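Local coordinates for protein endonuclease III (Geobacillus stearothermophilus, PDB 1ORN) that probably excises damaged pyrimidine bases from DNA and nicks the strand as a [4Fe-4S] glycosylase of base excision repair, here trapped covalently on its DNA, at residues C26-R31 / I38-S43; F34-A39 / V130-G135. All coordinates share one frame; numbering follows the deposited sequence.

Contact 1: C26-R31 / I38-S43; sequences CELVHR and IAVVLS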
ATOM      1  N   CYS C  26      -4.145  -7.603  -3.387  1.00 35.90           N
ATOM      2  CA  CYS C  26      -4.211  -6.176  -3.677  1.00 36.33           C
ATOM      3  C   CYS C  26      -5.639  -5.944  -4.160  1.00 35.83           C
ATOM      4  O   CYS C  26      -6.095  -6.608  -5.091  1.00 36.87           O
ATOM      5  CB  CYS C  26      -3.222  -5.801  -4.781  1.00 37.88           C
ATOM      6  SG  CYS C  26      -3.395  -4.093  -5.369  1.00 41.13           S
ATOM      7  N   GLU C  27      -6.348  -5.012  -3.532  1.00 34.47           N
ATOM      8  CA  GLU C  27      -7.729  -4.755  -3.917  1.00 35.21           C
ATOM      9  C   GLU C  27      -7.942  -3.654  -4.958  1.00 35.19           C
ATOM     10  O   GLU C  27      -9.082  -3.316  -5.275  1.00 35.60           O
ATOM     11  CB  GLU C  27      -8.575  -4.469  -2.673  1.00 36.38           C
ATOM     12  CG  GLU C  27      -8.509  -5.585  -1.635  1.00 39.30           C
ATOM     13  CD  GLU C  27      -9.680  -5.570  -0.664  1.00 41.22           C
ATOM     14  OE1 GLU C  27     -10.792  -5.976  -1.063  1.00 42.66           O
ATOM     15  OE2 GLU C  27      -9.491  -5.153   0.499  1.00 40.56           O
ATOM     16  N   LEU C  28      -6.859  -3.095  -5.492  1.00 33.01           N
ATOM     17  CA  LEU C  28      -6.985  -2.050  -6.508  1.00 32.86           C
ATOM     18  C   LEU C  28      -7.159  -2.692  -7.878  1.00 32.38           C
ATOM     19  O   LEU C  28      -6.343  -3.516  -8.293  1.00 33.62           O
ATOM     20  CB  LEU C  28      -5.745  -1.153  -6.517  1.00 29.32           C
ATOM     21  CG  LEU C  28      -5.523  -0.267  -5.291  1.00 32.36           C
ATOM     22  CD1 LEU C  28      -4.179   0.433  -5.439  1.00 31.02           C
ATOM     23  CD2 LEU C  28      -6.648   0.754  -5.153  1.00 31.06           C
ATOM     24  N   VAL C  29      -8.223  -2.312  -8.575  1.00 32.50           N
ATOM     25  CA  VAL C  29      -8.508  -2.864  -9.895  1.00 32.64           C
ATOM     26  C   VAL C  29      -7.581  -2.280 -10.957  1.00 32.43           C
ATOM     27  O   VAL C  29      -7.470  -1.061 -11.096  1.00 33.54           O
ATOM     28  CB  VAL C  29      -9.983  -2.596 -10.287  1.00 34.90           C
ATOM     29  CG1 VAL C  29     -10.268  -3.130 -11.683  1.00 36.31           C
ATOM     30  CG2 VAL C  29     -10.912  -3.250  -9.261  1.00 33.97           C
ATOM     31  N   HIS C  30      -6.913  -3.160 -11.696  1.00 32.60           N
ATOM     32  CA  HIS C  30      -5.991  -2.752 -12.755  1.00 32.94           C
ATOM     33  C   HIS C  30      -5.786  -3.889 -13.752  1.00 34.30           C
ATOM     34  O   HIS C  30      -5.904  -5.062 -13.395  1.00 37.04           O
ATOM     35  CB  HIS C  30      -4.632  -2.378 -12.163  1.00 32.53           C
ATOM     36  CG  HIS C  30      -3.917  -3.528 -11.523  1.00 29.72           C
ATOM     37  ND1 HIS C  30      -4.298  -4.060 -10.310  1.00 29.22           N
ATOM     38  CD2 HIS C  30      -2.853  -4.257 -11.936  1.00 29.67           C
ATOM     39  CE1 HIS C  30      -3.497  -5.065 -10.002  1.00 31.35           C
ATOM     40  NE2 HIS C  30      -2.611  -5.206 -10.973  1.00 29.78           N
ATOM     41  N   ARG C  31      -5.450  -3.538 -14.989  1.00 34.65           N
ATOM     42  CA  ARG C  31      -5.231  -4.530 -16.040  1.00 36.35           C
ATOM     43  C   ARG C  31      -3.776  -4.622 -16.505  1.00 35.93           C
ATOM     44  O   ARG C  31      -3.393  -5.576 -17.188  1.00 36.13           O
ATOM     45  CB  ARG C  31      -6.143  -4.222 -17.231  1.00 38.20           C
ATOM     46  CG  ARG C  31      -7.617  -4.441 -16.929  1.00 41.95           C
ATOM     47  CD  ARG C  31      -8.507  -3.750 -17.952  1.00 45.22           C
ATOM     48  NE  ARG C  31      -8.398  -2.296 -17.861  1.00 47.98           N
ATOM     49  CZ  ARG C  31      -9.091  -1.442 -18.606  1.00 49.49           C
ATOM     50  NH1 ARG C  31      -9.955  -1.893 -19.510  1.00 50.18           N
ATOM     51  NH2 ARG C  31      -8.929  -0.134 -18.444  1.00 48.31           N
ATOM     52  N   ILE C  38      -0.790   4.254 -11.656  1.00 24.71           N
ATOM     53  CA  ILE C  38      -1.685   5.391 -11.456  1.00 26.05           C
ATOM     54  C   ILE C  38      -2.606   5.142 -10.264  1.00 26.05           C
ATOM     55  O   ILE C  38      -2.804   6.018  -9.416  1.00 26.09           O
ATOM     56  CB  ILE C  38      -2.570   5.661 -12.696  1.00 27.70           C
ATOM     57  CG1 ILE C  38      -1.692   6.043 -13.894  1.00 30.57           C
ATOM     58  CG2 ILE C  38      -3.590   6.761 -12.378  1.00 27.43           C
ATOM     59  CD1 ILE C  38      -0.844   7.276 -13.667  1.00 32.18           C
ATOM     60  N   ALA C  39      -3.168   3.939 -10.201  1.00 24.66           N
ATOM     61  CA  ALA C  39      -4.072   3.591  -9.114  1.00 23.80           C
ATOM     62  C   ALA C  39      -3.437   3.703  -7.723  1.00 25.06           C
ATOM     63  O   ALA C  39      -4.059   4.218  -6.792  1.00 25.59           O
ATOM     64  CB  ALA C  39      -4.623   2.178  -9.327  1.00 24.54           C
ATOM     65  N   VAL C  40      -2.199   3.239  -7.586  1.00 24.17           N
ATOM     66  CA  VAL C  40      -1.525   3.287  -6.297  1.00 23.58           C
ATOM     67  C   VAL C  40      -1.188   4.729  -5.922  1.00 22.15           C
ATOM     68  O   VAL C  40      -1.282   5.101  -4.759  1.00 24.08           O
ATOM     69  CB  VAL C  40      -0.252   2.412  -6.303  1.00 23.67           C
ATOM     70  CG1 VAL C  40       0.450   2.478  -4.945  1.00 23.40           C
ATOM     71  CG2 VAL C  40      -0.641   0.962  -6.589  1.00 22.88           C
ATOM     72  N   VAL C  41      -0.823   5.537  -6.910  1.00 22.74           N
ATOM     73  CA  VAL C  41      -0.515   6.945  -6.635  1.00 24.38           C
ATOM     74  C   VAL C  41      -1.780   7.617  -6.089  1.00 26.34           C
ATOM     75  O   VAL C  41      -1.727   8.379  -5.118  1.00 27.32           O
ATOM     76  CB  VAL C  41      -0.053   7.689  -7.915  1.00 24.99           C
ATOM     77  CG1 VAL C  41      -0.079   9.209  -7.693  1.00 27.81           C
ATOM     78  CG2 VAL C  41       1.372   7.255  -8.268  1.00 23.88           C
ATOM     79  N   LEU C  42      -2.916   7.315  -6.709  1.00 26.96           N
ATOM     80  CA  LEU C  42      -4.195   7.884  -6.280  1.00 26.81           C
ATOM     81  C   LEU C  42      -4.616   7.345  -4.907  1.00 27.15           C
ATOM     82  O   LEU C  42      -5.316   8.027  -4.151  1.00 28.98           O
ATOM     83  CB  LEU C  42      -5.294   7.567  -7.313  1.00 26.70           C
ATOM     84  CG  LEU C  42      -5.200   8.212  -8.703  1.00 28.33           C
ATOM     85  CD1 LEU C  42      -6.366   7.737  -9.563  1.00 25.68           C
ATOM     86  CD2 LEU C  42      -5.228   9.737  -8.572  1.00 27.92           C
ATOM     87  N   SER C  43      -4.178   6.125  -4.598  1.00 26.67           N
ATOM     88  CA  SER C  43      -4.497   5.434  -3.348  1.00 27.39           C
ATOM     89  C   SER C  43      -3.968   6.071  -2.064  1.00 27.08           C
ATOM     90  O   SER C  43      -4.468   5.783  -0.974  1.00 25.66           O
ATOM     91  CB  SER C  43      -3.996   3.983  -3.433  1.00 29.23           C
ATOM     92  OG  SER C  43      -4.224   3.273  -2.230  1.00 36.88           O
TER
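Leu28 turns its CG beside its own backbone N and anti to the carbonyl carbon (chi1 -68°), and with the second torsion extended this carries CD1 down onto helix 33-43. Val40 sets CG1 anti to its backbone N, which leaves CG2 on the N side, facing the leucine. The two side chains cross at about a right angle, and Leu28 CD1 meets Val40 CG2 at 3.8 Å. The same methyl lies 4.3 Å from Ala39 CB and 4.1 Å from Ser43 CB, so a single branch spans a full helical turn, from position 39 to position 43. Small residues suit this surface: the short side chains of Ala39 and Ser43 let the loop come close, with Leu28 CA 6.9 Å from Ala39 CA. Helix 33-43 belongs to the all-helical HhH-GPD fold of DNA glycosylases, and segment 26-31 is the connection that leads into it from helix 7-20. The nearest atoms of this contact come within about 4 Å of the bound DNA, and Ser43 probably faces it. The loop fixes the backbone of Leu28 on both its polar atoms. His30 ND1 donates to Leu28 O at 2.9 Å, nearly straight (163°); the oxygen lies in the ring plane, while the donor is tilted 31° from the carbonyl plane, and the bond fixes the imidazole's rotation. A weak bond from Leu28 N reaches Cys26 SG at 3.6 Å. Beyond the loop, Asn52 of helix 48-61 bonds Glu27 O and Val29 N, bracketing the leucine.

Contact 2: F34-A39 / V130-G135; sequences FELLIA and VSVAFG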
ATOM      1  N   PHE C  34       0.919   0.025 -15.807  1.00 27.71           N
ATOM      2  CA  PHE C  34       0.688   1.464 -15.889  1.00 28.07           C
ATOM      3  C   PHE C  34      -0.574   1.820 -15.122  1.00 27.77           C
ATOM      4  O   PHE C  34      -0.594   2.786 -14.367  1.00 24.61           O
ATOM      5  CB  PHE C  34       0.554   1.913 -17.348  1.00 28.57           C
ATOM      6  CG  PHE C  34       0.311   3.387 -17.504  1.00 29.31           C
ATOM      7  CD1 PHE C  34       1.218   4.311 -16.988  1.00 30.33           C
ATOM      8  CD2 PHE C  34      -0.828   3.858 -18.153  1.00 28.29           C
ATOM      9  CE1 PHE C  34       0.994   5.683 -17.117  1.00 30.19           C
ATOM     10  CE2 PHE C  34      -1.062   5.225 -18.285  1.00 31.02           C
ATOM     11  CZ  PHE C  34      -0.145   6.141 -17.766  1.00 30.61           C
ATOM     12  N   GLU C  35      -1.635   1.039 -15.314  1.00 26.44           N
ATOM     13  CA  GLU C  35      -2.868   1.298 -14.580  1.00 26.03           C
ATOM     14  C   GLU C  35      -2.620   1.088 -13.091  1.00 25.63           C
ATOM     15  O   GLU C  35      -3.175   1.809 -12.264  1.00 27.55           O
ATOM     16  CB  GLU C  35      -3.997   0.370 -15.042  1.00 27.65           C
ATOM     17  CG  GLU C  35      -4.640   0.788 -16.349  1.00 29.67           C
ATOM     18  CD  GLU C  35      -5.825  -0.089 -16.718  1.00 32.91           C
ATOM     19  OE1 GLU C  35      -6.416   0.144 -17.788  1.00 36.90           O
ATOM     20  OE2 GLU C  35      -6.164  -1.005 -15.938  1.00 33.86           O
ATOM     21  N   LEU C  36      -1.788   0.111 -12.740  1.00 24.63           N
ATOM     22  CA  LEU C  36      -1.513  -0.120 -11.323  1.00 23.26           C
ATOM     23  C   LEU C  36      -0.796   1.098 -10.746  1.00 25.14           C
ATOM     24  O   LEU C  36      -1.157   1.585  -9.679  1.00 23.39           O
ATOM     25  CB  LEU C  36      -0.631  -1.353 -11.102  1.00 23.35           C
ATOM     26  CG  LEU C  36      -0.255  -1.613  -9.634  1.00 22.68           C
ATOM     27  CD1 LEU C  36      -1.504  -1.836  -8.788  1.00 25.35           C
ATOM     28  CD2 LEU C  36       0.675  -2.818  -9.542  1.00 27.46           C
ATOM     29  N   LEU C  37       0.225   1.574 -11.452  1.00 25.70           N
ATOM     30  CA  LEU C  37       0.986   2.732 -10.975  1.00 25.52           C
ATOM     31  C   LEU C  37       0.080   3.922 -10.704  1.00 24.84           C
ATOM     32  O   LEU C  37       0.166   4.546  -9.642  1.00 26.52           O
ATOM     33  CB  LEU C  37       2.064   3.123 -11.988  1.00 24.50           C
ATOM     34  CG  LEU C  37       2.893   4.370 -11.631  1.00 25.92           C
ATOM     35  CD1 LEU C  37       3.618   4.150 -10.310  1.00 24.98           C
ATOM     36  CD2 LEU C  37       3.885   4.647 -12.746  1.00 27.73           C
ATOM     37  N   ILE C  38      -0.790   4.254 -11.656  1.00 24.71           N
ATOM     38  CA  ILE C  38      -1.685   5.391 -11.456  1.00 26.05           C
ATOM     39  C   ILE C  38      -2.606   5.142 -10.264  1.00 26.05           C
ATOM     40  O   ILE C  38      -2.804   6.018  -9.416  1.00 26.09           O
ATOM     41  CB  ILE C  38      -2.570   5.661 -12.696  1.00 27.70           C
ATOM     42  CG1 ILE C  38      -1.692   6.043 -13.894  1.00 30.57           C
ATOM     43  CG2 ILE C  38      -3.590   6.761 -12.378  1.00 27.43           C
ATOM     44  CD1 ILE C  38      -0.844   7.276 -13.667  1.00 32.18           C
ATOM     45  N   ALA C  39      -3.168   3.939 -10.201  1.00 24.66           N
ATOM     46  CA  ALA C  39      -4.072   3.591  -9.114  1.00 23.80           C
ATOM     47  C   ALA C  39      -3.437   3.703  -7.723  1.00 25.06           C
ATOM     48  O   ALA C  39      -4.059   4.218  -6.792  1.00 25.59           O
ATOM     49  CB  ALA C  39      -4.623   2.178  -9.327  1.00 24.54           C
ATOM     50  N   VAL C 130       6.314  -2.740  -7.631  1.00 24.27           N
ATOM     51  CA  VAL C 130       7.249  -3.804  -7.995  1.00 26.56           C
ATOM     52  C   VAL C 130       6.777  -5.173  -7.523  1.00 28.98           C
ATOM     53  O   VAL C 130       7.021  -6.186  -8.185  1.00 28.82           O
ATOM     54  CB  VAL C 130       8.682  -3.542  -7.454  1.00 27.22           C
ATOM     55  CG1 VAL C 130       9.190  -2.217  -7.987  1.00 29.68           C
ATOM     56  CG2 VAL C 130       8.701  -3.566  -5.934  1.00 25.73           C
ATOM     57  N   SER C 131       6.077  -5.196  -6.395  1.00 27.23           N
ATOM     58  CA  SER C 131       5.581  -6.440  -5.824  1.00 30.11           C
ATOM     59  C   SER C 131       4.396  -7.012  -6.584  1.00 31.17           C
ATOM     60  O   SER C 131       4.410  -8.174  -6.997  1.00 30.46           O
ATOM     61  CB  SER C 131       5.175  -6.215  -4.368  1.00 31.38           C
ATOM     62  OG  SER C 131       4.588  -7.384  -3.823  1.00 39.21           O
ATOM     63  N   VAL C 132       3.370  -6.193  -6.764  1.00 30.49           N
ATOM     64  CA  VAL C 132       2.161  -6.639  -7.441  1.00 32.55           C
ATOM     65  C   VAL C 132       2.328  -6.796  -8.948  1.00 32.37           C
ATOM     66  O   VAL C 132       1.931  -7.814  -9.517  1.00 33.48           O
ATOM     67  CB  VAL C 132       1.009  -5.675  -7.101  1.00 32.59           C
ATOM     68  CG1 VAL C 132      -0.282  -6.169  -7.751  1.00 35.80           C
ATOM     69  CG2 VAL C 132       0.866  -5.746  -5.592  1.00 35.06           C
ATOM     70  N   ALA C 133       2.919  -5.801  -9.596  1.00 31.34           N
ATOM     71  CA  ALA C 133       3.112  -5.849 -11.042  1.00 32.10           C
ATOM     72  C   ALA C 133       4.245  -6.739 -11.548  1.00 33.00           C
ATOM     73  O   ALA C 133       4.085  -7.440 -12.553  1.00 34.00           O
ATOM     74  CB  ALA C 133       3.313  -4.441 -11.580  1.00 30.92           C
ATOM     75  N   PHE C 134       5.382  -6.723 -10.860  1.00 32.43           N
ATOM     76  CA  PHE C 134       6.538  -7.481 -11.327  1.00 35.35           C
ATOM     77  C   PHE C 134       7.012  -8.627 -10.452  1.00 36.16           C
ATOM     78  O   PHE C 134       8.085  -9.182 -10.683  1.00 37.88           O
ATOM     79  CB  PHE C 134       7.690  -6.505 -11.583  1.00 32.63           C
ATOM     80  CG  PHE C 134       7.295  -5.326 -12.419  1.00 33.18           C
ATOM     81  CD1 PHE C 134       6.811  -5.501 -13.712  1.00 32.97           C
ATOM     82  CD2 PHE C 134       7.382  -4.034 -11.910  1.00 33.45           C
ATOM     83  CE1 PHE C 134       6.416  -4.408 -14.488  1.00 31.59           C
ATOM     84  CE2 PHE C 134       6.990  -2.937 -12.679  1.00 33.18           C
ATOM     85  CZ  PHE C 134       6.506  -3.123 -13.970  1.00 32.15           C
ATOM     86  N   GLY C 135       6.215  -8.974  -9.448  1.00 37.09           N
ATOM     87  CA  GLY C 135       6.563 -10.071  -8.565  1.00 37.70           C
ATOM     88  C   GLY C 135       7.841  -9.925  -7.768  1.00 38.90           C
ATOM     89  O   GLY C 135       8.369 -10.915  -7.263  1.00 40.57           O
TER
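Leu36 points end-on at the last turn of helix 123-134, at Val132 and Ala133, and its CD2 makes all the close approaches between the two helices. With CG anti to the backbone N (chi1 177°), the branch stands out from helix 33-43; chi2 near 60° places CD1, which leaves CD2 extended away from CA and delivers that methyl between its two partners. Ala133 CB lies 3.7 Å from Leu36 CD2, and the backbone N of Ala133 is equally close, so the leucine reaches down to the main chain of the facing helix. On the Val132 side the same CD2 touches CB at 3.8 Å and CG1 at 3.9 Å. CG1, anti to the backbone N of Val132, is the valine methyl turned to the leucine; CG2 lies farther off. A long leucine opposite an alanine is a natural fit: the small residue admits the methyl, while the beta-branched valine gives it a broad wall. Helix 123-134 is the second helix of the helix-hairpin-helix motif, whose hairpin binds the sodium ion through Met116, Leu118 and Val121, and here it meets the early part of helix 33-43. Leu36 CA and Ala133 CA are 7.4 Å apart. The Phe134 ring lies with one face under Ala133 CB, which stands 3.9 Å above its centre. Across helix 33-43, Phe34 and Leu37 turn to helix 86-103.

Overall arrangement
From the N terminus the chain leaves helix 7-20 and enters the loop holding 26-31. Contact 1 closes a short excursion here: six residues on, the chain returns as helix 33-43 and packs against its own lead-in. Contact 2 starts on that helix, its segment 34-39 overlapping 38-43 at Ile38 and Ala39, and closes a far longer loop of 90 mostly helical residues, ending on helix 123-134. The two spans therefore cross, neither lying within the other. Their centres are about 8 Å apart, and the loop, helix 33-43 and helix 123-134 meet three ways: His30 also packs on Leu36, and His30 and Cys26 close the third side on Val132.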